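Local coordinates for mannitol dehydrogenase (Helicobacter pylori, PDB 3TWO), which probably catalyses the NADP(H)-dependent interconversion of cinnamyl alcohols and aldehydes as a zinc-containing alcohol dehydrogenase, at residues H43-S48 / F114-L119; H64-I69 / V86-F91; Q105-T110 / G290-G295; S167-S172 / L235-S240. All blocks are in the same frame, centred on the assembly; numbering follows the deposited sequence.

The four contacts run from the catalytic domain to the cofactor-binding domain. Interactions 1 and 2, with centres 14 Å apart, share the catalytic site: one sets its helix against NADPH, the other supplies a zinc ligand. They are joined where Thr115 OG1 meets Gly89 O at 2.7 Å, a probable hydrogen bond. Interaction 3 bridges the two domains; it touches NADPH at the nicotinamide, interaction 1 at the nicotinamide ribose and diphosphate, and Phe91 of interaction 2 packs on Glu106 and Gln107. Interaction 4 lies in the cofactor-binding domain, 16 Å from interaction 3 and 25 Å from interactions 1 and 2 between centres, and meets interaction 3 where Pro168 packs on Ser291.

Interaction 1. Residues H43-S48 / F114-L119; sequences HSDIHS and FTYDCL. With NDP (NADPH dihydro-nicotinamide-adenine-dinucleotide phosphate), chain F.
Tyr116 reaches from its loop to helix 43-49, where its OH makes a weak hydrogen bond of 2.7 Å to Asp45 OD1. The two side chains cross at about a right angle, with the carboxylate and ring planes 76° apart; chi1 of 63° sets Tyr116 CG between the backbone N and the carbonyl carbon. Ser48 borders the ring at its edge, its OG lying 3.5 Å from Tyr116 CE1, while Ser48 CB meets Asp117 OD2 from the same loop.

The second shell fixes these groups. Ser48 OG donates to Ser44 O at 2.7 Å, and Ser48 N reaches that oxygen from the opposite face of the carbonyl plane, so one acceptor is gripped twice. Asp45 OD2 takes the amide of Cys42, and Asp117 OD1 that of Ile57. The same helix serves the cofactor: His43 N donates to O2N of the NADPH diphosphate at 3.0 Å. Ser44 OG is hydrogen-bonded to O2D of the nicotinamide ribose at 2.8 Å. On the same sugar, O3D is hydrogen-bonded to His47 NE2 at 2.7 Å. The loop and the dinucleotide thus both bind the short helix 43-49. Helix 323-331 packs against it too, with Tyr327 touching both Asp45 and Ile46, and strand 65-73 follows helix 43-49 in the chain.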
# COMPACT_ATOMS: atom_id res chain seq x y z
N HIS B 43 21.74 -10.01 -3.42
CA HIS B 43 20.98 -11.11 -2.76
C HIS B 43 19.90 -11.73 -3.69
O HIS B 43 19.50 -12.87 -3.50
CB HIS B 43 20.34 -10.64 -1.43
CG HIS B 43 20.19 -11.72 -0.39
ND1 HIS B 43 19.42 -12.86 -0.59
CD2 HIS B 43 20.61 -11.77 0.90
CE1 HIS B 43 19.44 -13.60 0.52
NE2 HIS B 43 20.15 -12.95 1.44
N SER B 44 19.45 -10.97 -4.69
CA SER B 44 18.60 -11.54 -5.77
C SER B 44 19.30 -12.70 -6.46
O SER B 44 18.63 -13.66 -6.93
CB SER B 44 18.28 -10.47 -6.85
OG SER B 44 17.58 -9.40 -6.23
N ASP B 45 20.64 -12.62 -6.55
CA ASP B 45 21.39 -13.71 -7.17
C ASP B 45 21.14 -15.05 -6.40
O ASP B 45 21.00 -16.14 -6.99
CB ASP B 45 22.89 -13.40 -7.19
CG ASP B 45 23.24 -12.17 -8.05
OD1 ASP B 45 22.43 -11.63 -8.84
OD2 ASP B 45 24.39 -11.72 -7.96
N ILE B 46 21.13 -14.92 -5.08
CA ILE B 46 21.02 -16.06 -4.20
C ILE B 46 19.58 -16.60 -4.21
O ILE B 46 19.39 -17.83 -4.30
CB ILE B 46 21.35 -15.66 -2.74
CG1 ILE B 46 22.75 -15.06 -2.65
CG2 ILE B 46 21.20 -16.88 -1.81
CD1 ILE B 46 23.05 -14.43 -1.26
N HIS B 47 18.60 -15.68 -4.08
CA HIS B 47 17.18 -16.05 -4.16
C HIS B 47 16.94 -16.83 -5.49
O HIS B 47 16.23 -17.88 -5.49
CB HIS B 47 16.27 -14.82 -4.15
CG HIS B 47 16.26 -14.02 -2.86
ND1 HIS B 47 15.99 -14.59 -1.63
CD2 HIS B 47 16.40 -12.68 -2.63
CE1 HIS B 47 16.01 -13.65 -0.68
NE2 HIS B 47 16.20 -12.48 -1.27
N SER B 48 17.56 -16.37 -6.59
CA SER B 48 17.31 -17.04 -7.88
C SER B 48 18.04 -18.36 -7.93
O SER B 48 17.42 -19.41 -8.24
CB SER B 48 17.69 -16.20 -9.11
OG SER B 48 17.25 -14.86 -8.96
N PHE B 114 15.40 -10.31 -18.33
CA PHE B 114 16.29 -10.13 -17.22
C PHE B 114 17.63 -10.81 -17.54
O PHE B 114 17.69 -11.77 -18.31
CB PHE B 114 15.71 -10.70 -15.93
CG PHE B 114 14.47 -9.98 -15.50
CD1 PHE B 114 13.20 -10.62 -15.57
CD2 PHE B 114 14.55 -8.64 -15.04
CE1 PHE B 114 12.02 -9.93 -15.15
CE2 PHE B 114 13.37 -7.95 -14.63
CZ PHE B 114 12.11 -8.60 -14.68
N THR B 115 18.68 -10.29 -16.92
CA THR B 115 20.06 -10.65 -17.26
C THR B 115 20.37 -12.14 -17.04
O THR B 115 21.23 -12.71 -17.75
CB THR B 115 21.01 -9.69 -16.47
OG1 THR B 115 20.59 -8.35 -16.78
CG2 THR B 115 22.52 -9.87 -16.86
N TYR B 116 19.66 -12.77 -16.10
CA TYR B 116 19.79 -14.21 -15.86
C TYR B 116 18.49 -14.82 -15.34
O TYR B 116 17.56 -14.09 -14.99
CB TYR B 116 20.94 -14.51 -14.89
CG TYR B 116 20.69 -13.91 -13.53
CD1 TYR B 116 19.91 -14.57 -12.57
CD2 TYR B 116 21.20 -12.65 -13.20
CE1 TYR B 116 19.66 -14.00 -11.32
CE2 TYR B 116 20.95 -12.06 -11.94
CZ TYR B 116 20.19 -12.74 -11.02
OH TYR B 116 19.98 -12.17 -9.78
N ASP B 117 18.43 -16.16 -15.28
CA ASP B 117 17.21 -16.83 -14.86
C ASP B 117 16.00 -16.32 -15.70
O ASP B 117 14.98 -15.93 -15.12
CB ASP B 117 16.93 -16.60 -13.35
CG ASP B 117 16.00 -17.64 -12.78
OD1 ASP B 117 15.71 -18.62 -13.50
OD2 ASP B 117 15.57 -17.52 -11.63
N CYS B 118 16.13 -16.30 -17.02
CA CYS B 118 15.06 -15.73 -17.84
C CYS B 118 15.38 -16.08 -19.29
O CYS B 118 16.52 -15.92 -19.74
CB CYS B 118 15.00 -14.19 -17.65
SG CYS B 118 13.63 -13.29 -18.53
N LEU B 119 14.37 -16.58 -20.00
CA LEU B 119 14.46 -16.93 -21.41
C LEU B 119 14.52 -15.64 -22.23
O LEU B 119 13.88 -14.63 -21.88
CB LEU B 119 13.24 -17.80 -21.76
CG LEU B 119 13.05 -19.16 -21.03
CD1 LEU B 119 11.88 -19.95 -21.72
CD2 LEU B 119 14.34 -20.10 -21.04
PA NDP F . 22.02 -8.38 1.35
O1A NDP F . 21.96 -9.55 2.25
O2A NDP F . 23.19 -7.32 1.28
O5B NDP F . 21.43 -7.43 2.53
C5B NDP F . 20.22 -7.83 3.38
C4B NDP F . 20.35 -7.14 4.73
O4B NDP F . 19.14 -7.19 5.60
C3B NDP F . 21.52 -7.78 5.51
O3B NDP F . 22.34 -6.68 6.05
C2B NDP F . 20.78 -8.54 6.64
O2B NDP F . 21.68 -8.54 7.77
C1B NDP F . 19.60 -7.60 6.96
N9A NDP F . 18.39 -8.31 7.45
C8A NDP F . 18.03 -9.57 7.10
N7A NDP F . 16.88 -9.81 7.70
C5A NDP F . 16.51 -8.74 8.40
C6A NDP F . 15.42 -8.45 9.20
N6A NDP F . 14.40 -9.34 9.44
N1A NDP F . 15.41 -7.25 9.77
C2A NDP F . 16.34 -6.34 9.58
N3A NDP F . 17.38 -6.59 8.81
C4A NDP F . 17.48 -7.79 8.23
O3 NDP F . 20.76 -8.08 0.46
PN NDP F . 20.67 -7.07 -0.69
O1N NDP F . 20.77 -5.67 -0.21
O2N NDP F . 21.51 -7.42 -1.95
O5D NDP F . 19.20 -7.34 -1.17
C5D NDP F . 18.11 -7.31 -0.13
C4D NDP F . 16.74 -7.83 -0.75
O4D NDP F . 16.49 -6.87 -1.80
C3D NDP F . 16.78 -9.23 -1.41
O3D NDP F . 15.52 -9.91 -1.12
C2D NDP F . 16.94 -8.86 -2.91
O2D NDP F . 16.39 -9.84 -3.71
C1D NDP F . 16.05 -7.60 -2.97
N1N NDP F . 16.24 -6.76 -4.20
C2N NDP F . 15.09 -6.22 -4.83
C3N NDP F . 15.21 -5.44 -5.96
C7N NDP F . 13.95 -4.80 -6.55
O7N NDP F . 12.94 -4.63 -5.86
N7N NDP F . 14.13 -4.22 -7.74
C4N NDP F . 16.49 -5.22 -6.53
C5N NDP F . 17.66 -5.73 -5.89
C6N NDP F . 17.55 -6.50 -4.75
P2B NDP F . 21.91 -9.78 8.69
O1X NDP F . 23.54 -9.90 8.79
O2X NDP F . 21.17 -9.62 9.95
O3X NDP F . 21.43 -11.06 7.89

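Interaction 2. Residues H64-I69 / V86-F91; sequences HEIAGI and VGVGCF. With ZN (zinc ion), chain G.
One face of the His64 imidazole is covered by Cys90 SG, which stands 3.4 Å from the centroid of the His64 ring and only 12° off its normal, a sulfur-aromatic contact. His64 and Cys90 lie just beyond the paired part of an antiparallel beta hairpin, strands 65-73 and 85-88, in the GroES-like catalytic domain. At the ring's edge NE2 binds the catalytic-site zinc at 2.1 Å, together with Cys42 and Cys160. The Tyr116 ring also meets the imidazole, its plane turned about 40°. A chi1 of 54° puts His64 CG between the backbone N and the carbonyl carbon, on the side of Cys90.

Away from the metal, the strands are in regular register. Ile66 and Val88 form a hydrogen-bonded pair, their amides and carbonyls exchanging two bonds of 2.9 Å, from Ile66 N to Val88 O and from Val88 N to Ile66 O. Their side chains lie side by side and point the same way; Ile66 touches Ile36 and Val88 touches Ile34 of strand 31-40. A second hydrogen-bonded pair joins Gly68 to Val86, and the non-hydrogen-bonded pair Ala67-Gly87 lies between them. The zinc ligand thus sits directly beside a regularly hydrogen-bonded strand pair. At the non-hydrogen-bonded pair the strands come close, and Gly87 CA makes a CA-H...O contact of 3.0 Å with Ile66 O.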
# COMPACT_ATOMS: atom_id res chain seq x y z
N HIS B 64 23.85 -9.35 -11.90
CA HIS B 64 23.31 -8.27 -12.72
C HIS B 64 23.80 -6.94 -12.20
O HIS B 64 23.11 -5.96 -12.29
CB HIS B 64 21.77 -8.33 -12.85
CG HIS B 64 21.03 -8.38 -11.54
ND1 HIS B 64 19.74 -8.88 -11.45
CD2 HIS B 64 21.39 -8.04 -10.28
CE1 HIS B 64 19.35 -8.86 -10.19
NE2 HIS B 64 20.34 -8.36 -9.46
N GLU B 65 25.03 -6.92 -11.70
CA GLU B 65 25.75 -5.69 -11.39
C GLU B 65 27.07 -5.73 -12.15
O GLU B 65 28.07 -6.31 -11.68
CB GLU B 65 25.94 -5.55 -9.87
CG GLU B 65 24.58 -5.43 -9.17
CD GLU B 65 24.68 -5.23 -7.68
OE1 GLU B 65 25.73 -5.57 -7.11
OE2 GLU B 65 23.73 -4.71 -7.06
N ILE B 66 27.06 -5.19 -13.36
CA ILE B 66 28.14 -5.47 -14.26
C ILE B 66 28.88 -4.17 -14.64
O ILE B 66 28.24 -3.18 -15.05
CB ILE B 66 27.62 -6.18 -15.54
CG1 ILE B 66 27.10 -7.61 -15.22
CG2 ILE B 66 28.70 -6.20 -16.65
CD1 ILE B 66 26.04 -8.07 -16.23
N ALA B 67 30.20 -4.16 -14.49
CA ALA B 67 30.98 -3.02 -15.00
C ALA B 67 32.06 -3.58 -15.90
O ALA B 67 32.72 -4.59 -15.53
CB ALA B 67 31.58 -2.19 -13.86
N GLY B 68 32.26 -2.97 -17.08
CA GLY B 68 33.27 -3.48 -18.01
C GLY B 68 33.66 -2.50 -19.10
O GLY B 68 33.38 -1.29 -19.02
N ILE B 69 34.25 -3.05 -20.16
CA ILE B 69 34.76 -2.25 -21.30
C ILE B 69 34.22 -2.82 -22.60
O ILE B 69 34.15 -4.08 -22.77
CB ILE B 69 36.31 -2.23 -21.31
CG1 ILE B 69 36.77 -1.54 -20.02
CG2 ILE B 69 36.88 -1.47 -22.59
CD1 ILE B 69 38.26 -1.61 -19.68
N VAL B 86 31.53 0.99 -19.32
CA VAL B 86 30.10 0.86 -19.28
C VAL B 86 29.58 -0.03 -18.18
O VAL B 86 30.30 -0.82 -17.62
CB VAL B 86 29.58 0.27 -20.65
CG1 VAL B 86 29.82 1.23 -21.78
CG2 VAL B 86 30.25 -1.05 -20.95
N GLY B 87 28.28 0.03 -17.91
CA GLY B 87 27.70 -0.90 -16.96
C GLY B 87 26.46 -1.55 -17.52
O GLY B 87 25.81 -0.99 -18.44
N VAL B 88 26.15 -2.74 -16.99
CA VAL B 88 24.91 -3.45 -17.31
C VAL B 88 24.20 -3.83 -16.00
O VAL B 88 24.86 -4.26 -15.01
CB VAL B 88 25.19 -4.71 -18.19
CG1 VAL B 88 23.89 -5.48 -18.52
CG2 VAL B 88 25.91 -4.28 -19.46
N GLY B 89 22.86 -3.69 -16.01
CA GLY B 89 22.04 -3.95 -14.85
C GLY B 89 21.21 -5.23 -14.92
O GLY B 89 21.63 -6.26 -15.50
N CYS B 90 20.00 -5.15 -14.36
CA CYS B 90 19.09 -6.29 -14.24
C CYS B 90 18.37 -6.77 -15.49
O CYS B 90 17.75 -7.87 -15.45
CB CYS B 90 18.00 -5.97 -13.18
SG CYS B 90 18.78 -5.71 -11.58
N PHE B 91 18.36 -5.97 -16.57
CA PHE B 91 17.75 -6.46 -17.81
C PHE B 91 18.54 -5.99 -19.03
O PHE B 91 19.22 -4.97 -18.96
CB PHE B 91 16.26 -6.10 -17.94
CG PHE B 91 16.00 -4.64 -17.73
CD1 PHE B 91 16.08 -3.75 -18.79
CD2 PHE B 91 15.70 -4.15 -16.46
CE1 PHE B 91 15.85 -2.38 -18.59
CE2 PHE B 91 15.45 -2.81 -16.26
CZ PHE B 91 15.54 -1.92 -17.34
ZN ZN G . 19.65 -7.12 -7.87

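Interaction 3. Residues Q105-T110 / G290-G295; sequences QEQFCT and GSLIGG. With ZN (zinc ion), chain H; NDP (NADPH dihydro-nicotinamide-adenine-dinucleotide phosphate), chain F.
At the seam between the GroES-like catalytic domain and the Rossmann-type cofactor domain, Gln107 and Phe108 of the zinc-binding lobe close on Leu292, whose own segment lines the NADPH pocket. The lobe is the Cys4 site of this family: Cys109 SG binds its zinc at 2.3 Å, joined by Cys95, Cys98 and Cys101. Cys109 directly follows the 3-10 segment 106-108 that carries Gln107 and Phe108.

Gln107 supplies the hydrogen bond across the seam. Its CG lies between the backbone N and the carbonyl carbon (chi1 72°), the chain bends at chi2, and NE2 makes a weak hydrogen bond of 2.9 Å to Leu292 O at a poor angle of 120°. Leu292 slides past both Gln107 and Phe108 in opposite directions: Leu292 CB meets Phe108 CZ at 3.7 Å, while Leu292 CD2 reaches Phe108 CE2 and Gln107 CG. On the dimer side, Ile281 and His282 of the second subunit pack on Leu292 and Phe108, respectively. Farther along, Glu106 OE1 lies beside Gly295 CA and accepts a hydrogen bond from Ile296 N, so a carboxylate meets the amino end of helix 296-308, where Gly295 is the N-cap; the helix end would probably stabilise its negative charge.

On the pocket side Leu292 CD1 lies beside the nicotinamide carboxamide, and Ile293 CD1 lies 3.7 Å from nicotinamide C4N.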
# COMPACT_ATOMS: atom_id res chain seq x y z
N GLN B 105 10.29 2.69 -18.28
CA GLN B 105 10.21 1.72 -17.19
C GLN B 105 10.23 0.31 -17.82
O GLN B 105 9.28 -0.49 -17.62
CB GLN B 105 8.90 1.90 -16.44
CG GLN B 105 8.62 3.24 -15.91
CD GLN B 105 9.05 3.30 -14.48
OE1 GLN B 105 10.24 3.50 -14.21
NE2 GLN B 105 8.09 3.08 -13.53
N GLU B 106 11.28 0.02 -18.58
CA GLU B 106 11.39 -1.23 -19.31
C GLU B 106 11.31 -2.44 -18.36
O GLU B 106 10.95 -3.53 -18.80
CB GLU B 106 12.69 -1.28 -20.18
CG GLU B 106 12.87 -0.05 -21.08
CD GLU B 106 13.73 1.06 -20.41
OE1 GLU B 106 13.88 1.09 -19.14
OE2 GLU B 106 14.28 1.88 -21.17
N GLN B 107 11.55 -2.24 -17.07
CA GLN B 107 11.52 -3.36 -16.10
C GLN B 107 10.14 -3.94 -15.94
O GLN B 107 10.05 -5.03 -15.45
CB GLN B 107 12.07 -3.00 -14.69
CG GLN B 107 11.14 -2.07 -13.82
CD GLN B 107 11.38 -0.59 -14.08
OE1 GLN B 107 11.80 -0.21 -15.18
NE2 GLN B 107 11.14 0.25 -13.05
N PHE B 108 9.09 -3.22 -16.34
CA PHE B 108 7.74 -3.73 -16.30
C PHE B 108 7.24 -4.21 -17.66
O PHE B 108 6.11 -4.64 -17.76
CB PHE B 108 6.75 -2.68 -15.72
CG PHE B 108 7.05 -2.29 -14.31
CD1 PHE B 108 7.52 -1.01 -14.02
CD2 PHE B 108 6.85 -3.19 -13.30
CE1 PHE B 108 7.82 -0.63 -12.69
CE2 PHE B 108 7.16 -2.84 -11.94
CZ PHE B 108 7.66 -1.55 -11.65
N CYS B 109 8.07 -4.12 -18.70
CA CYS B 109 7.69 -4.68 -19.99
C CYS B 109 7.38 -6.18 -19.83
O CYS B 109 8.14 -6.93 -19.22
CB CYS B 109 8.80 -4.52 -21.03
SG CYS B 109 8.38 -5.23 -22.66
N THR B 110 6.29 -6.64 -20.44
CA THR B 110 5.96 -8.08 -20.32
C THR B 110 6.98 -8.96 -21.10
O THR B 110 7.05 -10.17 -20.87
CB THR B 110 4.46 -8.42 -20.74
OG1 THR B 110 4.33 -8.21 -22.13
CG2 THR B 110 3.41 -7.52 -20.00
N GLY B 290 5.42 -0.74 -3.89
CA GLY B 290 6.63 -1.50 -4.21
C GLY B 290 7.45 -0.74 -5.24
O GLY B 290 6.92 0.12 -5.94
N SER B 291 8.71 -1.11 -5.39
CA SER B 291 9.59 -0.51 -6.43
C SER B 291 10.46 -1.64 -7.00
O SER B 291 10.95 -2.46 -6.25
CB SER B 291 10.49 0.60 -5.85
OG SER B 291 10.94 1.43 -6.89
N LEU B 292 10.57 -1.69 -8.33
CA LEU B 292 11.31 -2.69 -9.03
C LEU B 292 12.43 -1.97 -9.80
O LEU B 292 12.17 -1.26 -10.80
CB LEU B 292 10.41 -3.46 -10.01
CG LEU B 292 11.11 -4.59 -10.80
CD1 LEU B 292 11.73 -5.64 -9.90
CD2 LEU B 292 10.10 -5.19 -11.78
N ILE B 293 13.67 -2.17 -9.34
CA ILE B 293 14.86 -1.71 -10.08
C ILE B 293 14.68 -0.26 -10.53
O ILE B 293 14.38 0.62 -9.72
CB ILE B 293 15.10 -2.62 -11.33
CG1 ILE B 293 15.17 -4.07 -10.92
CG2 ILE B 293 16.47 -2.37 -11.90
CD1 ILE B 293 16.41 -4.27 -10.10
N GLY B 294 14.84 -0.01 -11.83
CA GLY B 294 14.52 1.28 -12.43
C GLY B 294 14.68 1.11 -13.92
O GLY B 294 15.24 0.12 -14.38
N GLY B 295 14.19 2.07 -14.66
CA GLY B 295 14.40 2.13 -16.10
C GLY B 295 15.81 2.49 -16.51
O GLY B 295 16.60 2.90 -15.69
ZN ZN H . 7.74 -3.27 -23.78
PA NDP F . 22.02 -8.38 1.35
O1A NDP F . 21.96 -9.55 2.25
O2A NDP F . 23.19 -7.32 1.28
O5B NDP F . 21.43 -7.43 2.53
C5B NDP F . 20.22 -7.83 3.38
C4B NDP F . 20.35 -7.14 4.73
O4B NDP F . 19.14 -7.19 5.60
C3B NDP F . 21.52 -7.78 5.51
O3B NDP F . 22.34 -6.68 6.05
C2B NDP F . 20.78 -8.54 6.64
O2B NDP F . 21.68 -8.54 7.77
C1B NDP F . 19.60 -7.60 6.96
N9A NDP F . 18.39 -8.31 7.45
C8A NDP F . 18.03 -9.57 7.10
N7A NDP F . 16.88 -9.81 7.70
C5A NDP F . 16.51 -8.74 8.40
C6A NDP F . 15.42 -8.45 9.20
N6A NDP F . 14.40 -9.34 9.44
N1A NDP F . 15.41 -7.25 9.77
C2A NDP F . 16.34 -6.34 9.58
N3A NDP F . 17.38 -6.59 8.81
C4A NDP F . 17.48 -7.79 8.23
O3 NDP F . 20.76 -8.08 0.46
PN NDP F . 20.67 -7.07 -0.69
O1N NDP F . 20.77 -5.67 -0.21
O2N NDP F . 21.51 -7.42 -1.95
O5D NDP F . 19.20 -7.34 -1.17
C5D NDP F . 18.11 -7.31 -0.13
C4D NDP F . 16.74 -7.83 -0.75
O4D NDP F . 16.49 -6.87 -1.80
C3D NDP F . 16.78 -9.23 -1.41
O3D NDP F . 15.52 -9.91 -1.12
C2D NDP F . 16.94 -8.86 -2.91
O2D NDP F . 16.39 -9.84 -3.71
C1D NDP F . 16.05 -7.60 -2.97
N1N NDP F . 16.24 -6.76 -4.20
C2N NDP F . 15.09 -6.22 -4.83
C3N NDP F . 15.21 -5.44 -5.96
C7N NDP F . 13.95 -4.80 -6.55
O7N NDP F . 12.94 -4.63 -5.86
N7N NDP F . 14.13 -4.22 -7.74
C4N NDP F . 16.49 -5.22 -6.53
C5N NDP F . 17.66 -5.73 -5.89
C6N NDP F . 17.55 -6.50 -4.75
P2B NDP F . 21.91 -9.78 8.69
O1X NDP F . 23.54 -9.90 8.79
O2X NDP F . 21.17 -9.62 9.95
O3X NDP F . 21.43 -11.06 7.89

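Interaction 4. Residues S167-S172 / L235-S240; sequences SPLKFS and LDFIIS
Phe237 is the bump of this contact, and the end of helix 158-171, with Ser172 just after it, provides the hollow, lined by Pro168, Leu169 and Ser172. With CG anti to the backbone N (chi1 170°), the ring leaves strand 235-240 toward the helix. Leu169 forms one wall: its CD2 comes to 3.6 Å from Phe237 CE2, the two side chains crossing at about a right angle. Ser172 forms another wall, at the ring's edge, with OG 3.3 Å from Phe237 CE1 and near the ring plane, while Ser172 CB lies 3.4 Å from Phe237 CD1. The Pro168 carbonyl completes the hollow, its O 3.7 Å from Phe237 CE1. Two residues farther along the strand, Ile239 is a smaller bump: chi2 of 171° extends the chain, and the terminal methyl CD1 meets Pro168 CG at 3.9 Å.

The arrangement is the helix-on-sheet packing of the Rossmann fold. The helical segment 167-171 and the strand segment 237-240 run nearly antiparallel, at 161°, with their axes 9.9 Å apart at closest approach. Strands 179-183 and 259-263 flank the ring, through Val180 and Ala262, and helix 187-198 adds Tyr195 and Ala196 on Leu169.

Chemically, the interface is held by mostly apolar contact, with no hydrogen bond passing between the two segments. The polar groups at its border are satisfied elsewhere: Pro168 O accepts the helical bond from Ser172 N, and Ser172 OG is hydrogen-bonded to Tyr289 and Asp260, which would keep the hydroxyl beside the aromatic edge.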
# COMPACT_ATOMS: atom_id res chain seq x y z
N SER B 167 15.78 5.06 -6.81
CA SER B 167 14.52 5.33 -7.50
C SER B 167 13.38 5.73 -6.51
O SER B 167 12.73 6.69 -6.73
CB SER B 167 14.11 4.15 -8.43
OG SER B 167 12.88 4.45 -9.16
N PRO B 168 13.13 4.95 -5.45
CA PRO B 168 11.95 5.28 -4.62
C PRO B 168 12.23 6.50 -3.75
O PRO B 168 11.31 7.22 -3.37
CB PRO B 168 11.77 4.05 -3.73
CG PRO B 168 13.07 3.28 -3.89
CD PRO B 168 13.59 3.59 -5.23
N LEU B 169 13.51 6.73 -3.47
CA LEU B 169 13.91 7.93 -2.76
C LEU B 169 13.48 9.19 -3.53
O LEU B 169 12.92 10.13 -2.92
CB LEU B 169 15.44 7.94 -2.45
CG LEU B 169 15.92 7.05 -1.30
CD1 LEU B 169 17.48 6.92 -1.27
CD2 LEU B 169 15.38 7.52 0.11
N LYS B 170 13.73 9.21 -4.84
CA LYS B 170 13.29 10.28 -5.72
C LYS B 170 11.79 10.25 -5.91
O LYS B 170 11.18 11.28 -5.89
CB LYS B 170 13.88 10.15 -7.15
CG LYS B 170 15.37 9.86 -7.16
CD LYS B 170 16.14 11.09 -7.40
CE LYS B 170 15.93 12.17 -6.47
NZ LYS B 170 15.97 13.35 -7.50
N PHE B 171 11.22 9.08 -6.15
CA PHE B 171 9.77 8.98 -6.32
C PHE B 171 8.97 9.55 -5.12
O PHE B 171 8.01 10.28 -5.33
CB PHE B 171 9.38 7.51 -6.54
CG PHE B 171 7.90 7.25 -6.63
CD1 PHE B 171 7.15 7.65 -7.75
CD2 PHE B 171 7.26 6.52 -5.62
CE1 PHE B 171 5.75 7.33 -7.84
CE2 PHE B 171 5.89 6.21 -5.71
CZ PHE B 171 5.13 6.61 -6.84
N SER B 172 9.39 9.23 -3.89
CA SER B 172 8.74 9.77 -2.68
C SER B 172 9.23 11.20 -2.30
O SER B 172 8.86 11.73 -1.25
CB SER B 172 8.92 8.81 -1.48
OG SER B 172 8.20 7.58 -1.66
N LEU B 235 8.18 8.27 11.29
CA LEU B 235 9.03 8.55 10.15
C LEU B 235 8.18 8.96 8.96
O LEU B 235 7.03 8.58 8.90
CB LEU B 235 9.90 7.31 9.79
CG LEU B 235 10.66 6.75 11.03
CD1 LEU B 235 11.64 5.62 10.66
CD2 LEU B 235 11.44 7.85 11.67
N ASP B 236 8.76 9.70 8.03
CA ASP B 236 8.03 10.14 6.84
C ASP B 236 8.14 9.12 5.71
O ASP B 236 7.29 9.05 4.84
CB ASP B 236 8.64 11.44 6.33
CG ASP B 236 8.53 12.56 7.34
OD1 ASP B 236 7.41 12.93 7.73
OD2 ASP B 236 9.58 13.07 7.72
N PHE B 237 9.23 8.38 5.71
CA PHE B 237 9.53 7.50 4.64
C PHE B 237 10.38 6.35 5.16
O PHE B 237 11.32 6.55 5.95
CB PHE B 237 10.24 8.27 3.50
CG PHE B 237 10.80 7.37 2.43
CD1 PHE B 237 10.13 7.19 1.23
CD2 PHE B 237 12.02 6.68 2.64
CE1 PHE B 237 10.67 6.31 0.18
CE2 PHE B 237 12.56 5.81 1.65
CZ PHE B 237 11.86 5.63 0.40
N ILE B 238 10.02 5.13 4.77
CA ILE B 238 10.77 3.93 5.12
C ILE B 238 10.99 3.10 3.85
O ILE B 238 10.01 2.85 3.09
CB ILE B 238 10.03 3.06 6.15
CG1 ILE B 238 9.89 3.80 7.51
CG2 ILE B 238 10.75 1.72 6.39
CD1 ILE B 238 8.98 3.07 8.52
N ILE B 239 12.24 2.67 3.60
CA ILE B 239 12.47 1.70 2.51
C ILE B 239 12.89 0.40 3.15
O ILE B 239 13.81 0.38 3.99
CB ILE B 239 13.54 2.22 1.49
CG1 ILE B 239 13.85 1.17 0.42
CG2 ILE B 239 14.85 2.71 2.23
CD1 ILE B 239 14.70 1.71 -0.69
N SER B 240 12.17 -0.67 2.85
CA SER B 240 12.47 -1.98 3.40
C SER B 240 13.21 -2.85 2.37
O SER B 240 12.67 -3.19 1.32
CB SER B 240 11.21 -2.71 3.83
OG SER B 240 11.58 -3.95 4.38